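Local coordinates for 4-hydroxy-tetrahydrodipicolinate synthase (Thermotoga maritima, PDB 1O5K), which catalyses the condensation of pyruvate with L-aspartate semialdehyde to 4-hydroxy-tetrahydrodipicolinate, a step of lysine biosynthesis, at the interface of chains A and B. Coordinates in Å, arbitrary orientation; residue numbers count along the deposited sequence, not the author numbering. Chains: chain A/B, 4-hydroxy-tetrahydrodipicolinate synthase.

The interface of chains A and B. Residues chain A 91-93, 116, 119, 129, 132; chain B 61, 283-284.
B:Pro284, which follows a cis peptide bond, packs its ring against A:Asn91, A:Thr93, A:Pro116 and A:Asn119 of chain A. Its CG meets CB of the A:Pro116 ring at 3.7 Å, the two proline side chains lying alongside and pointing opposite ways. The A:Asn119 side chain runs roughly perpendicular to that of B:Pro284, and its amide nitrogen ND2 lies 3.7 Å from B:Pro284 CG. That same ND2 donates a hydrogen bond to the backbone carbonyl O of A:Asn91 (2.9 Å), arriving tilted 20° from the carbonyl plane; this ties together two loops of chain A just where the proline ring rests on them. An alanine in place of A:Asn119 would probably leave the A:Asn91 carbonyl without this donor and open a gap beside the B:Pro284 ring.

On the other flank, the side chain of A:Thr93, the first residue of helix 93-106, crosses that of B:Leu283 obliquely, CB to CB at 3.7 Å. Its OG1 lies anti to the carbonyl carbon (chi1 -60°), which points the hydroxyl at the peptide joining B:Leu283 to B:Pro284 and at A:His129. The A:Thr93 backbone N makes a weak hydrogen bond to the B:Leu283 carbonyl O. Such contacts, repeated by the two-fold axis, help join two subunits of the homotetramer; the centre of this patch lies about 12 Å from A:Tyr144, the likely proton donor/acceptor of the active site.

A:His129 backs two of these contact residues: A:Pro116 CG sits 3.6 Å above the centre of its ring, and its ND1 hydrogen-bonds at the ring edge, in plane, with OG1 of A:Thr93 at 2.7 Å.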
# COMPACT_ATOMS: atom_id res chain seq x y z
N ASN A 91 12.57 -17.14 14.25
CA ASN A 91 11.90 -17.69 13.05
C ASN A 91 12.13 -19.17 12.83
O ASN A 91 11.71 -19.73 11.78
CB ASN A 91 12.21 -16.82 11.83
CG ASN A 91 13.66 -16.80 11.46
OD1 ASN A 91 14.53 -17.33 12.19
ND2 ASN A 91 13.98 -16.11 10.32
N SER A 92 12.74 -19.83 13.82
CA SER A 92 12.81 -21.29 13.86
C SER A 92 11.99 -21.80 15.06
O SER A 92 12.19 -21.36 16.16
CB SER A 92 14.24 -21.74 14.02
OG SER A 92 14.28 -23.05 14.53
N THR A 93 11.12 -22.77 14.82
CA THR A 93 10.26 -23.28 15.90
C THR A 93 11.14 -23.97 16.98
O THR A 93 10.92 -23.81 18.21
CB THR A 93 9.21 -24.23 15.29
OG1 THR A 93 8.43 -23.47 14.33
CG2 THR A 93 8.23 -24.73 16.39
N PRO A 116 7.29 -15.77 13.64
CA PRO A 116 8.49 -15.89 12.84
C PRO A 116 8.59 -14.82 11.76
O PRO A 116 7.66 -14.62 10.97
CB PRO A 116 8.37 -17.27 12.22
CG PRO A 116 7.67 -18.05 13.36
CD PRO A 116 6.66 -17.09 13.91
N ASN A 119 10.80 -15.50 7.13
CA ASN A 119 10.43 -16.69 6.36
C ASN A 119 8.94 -16.81 6.09
O ASN A 119 8.55 -17.76 5.42
CB ASN A 119 11.02 -17.95 6.95
CG ASN A 119 10.69 -18.16 8.42
OD1 ASN A 119 9.92 -17.43 9.03
ND2 ASN A 119 11.22 -19.29 8.96
N HIS A 129 3.52 -23.64 14.83
CA HIS A 129 4.62 -23.05 15.59
C HIS A 129 4.23 -22.84 17.06
O HIS A 129 4.90 -23.34 17.94
CB HIS A 129 5.02 -21.73 14.92
CG HIS A 129 6.07 -20.94 15.63
ND1 HIS A 129 7.42 -21.25 15.57
CD2 HIS A 129 5.97 -19.78 16.31
CE1 HIS A 129 8.10 -20.31 16.22
NE2 HIS A 129 7.24 -19.41 16.69
N TYR A 132 3.36 -26.26 18.87
CA TYR A 132 4.58 -26.98 19.22
C TYR A 132 5.16 -26.44 20.51
O TYR A 132 5.49 -27.19 21.42
CB TYR A 132 5.63 -26.86 18.13
CG TYR A 132 6.88 -27.70 18.36
CD1 TYR A 132 6.92 -29.04 18.00
CD2 TYR A 132 8.02 -27.14 18.92
CE1 TYR A 132 8.08 -29.81 18.21
CE2 TYR A 132 9.16 -27.90 19.14
CZ TYR A 132 9.18 -29.23 18.77
OH TYR A 132 10.31 -29.98 18.97
N THR B 61 16.16 -22.53 9.59
CA THR B 61 15.95 -23.76 10.32
C THR B 61 17.04 -24.83 10.17
O THR B 61 16.83 -25.98 10.59
CB THR B 61 14.65 -24.38 9.97
OG1 THR B 61 14.59 -24.58 8.55
CG2 THR B 61 13.47 -23.45 10.37
N LEU B 283 9.34 -26.56 10.45
CA LEU B 283 8.48 -25.59 11.12
C LEU B 283 9.30 -24.29 11.36
O LEU B 283 10.44 -24.35 11.88
CB LEU B 283 7.94 -26.16 12.45
CG LEU B 283 6.74 -27.11 12.39
CD1 LEU B 283 6.31 -27.61 13.77
CD2 LEU B 283 5.58 -26.42 11.65
N PRO B 284 8.72 -23.10 11.11
CA PRO B 284 7.29 -22.88 10.87
C PRO B 284 6.76 -23.08 9.44
O PRO B 284 5.58 -22.84 9.21
CB PRO B 284 7.11 -21.41 11.30
CG PRO B 284 8.45 -20.75 10.93
CD PRO B 284 9.46 -21.83 11.21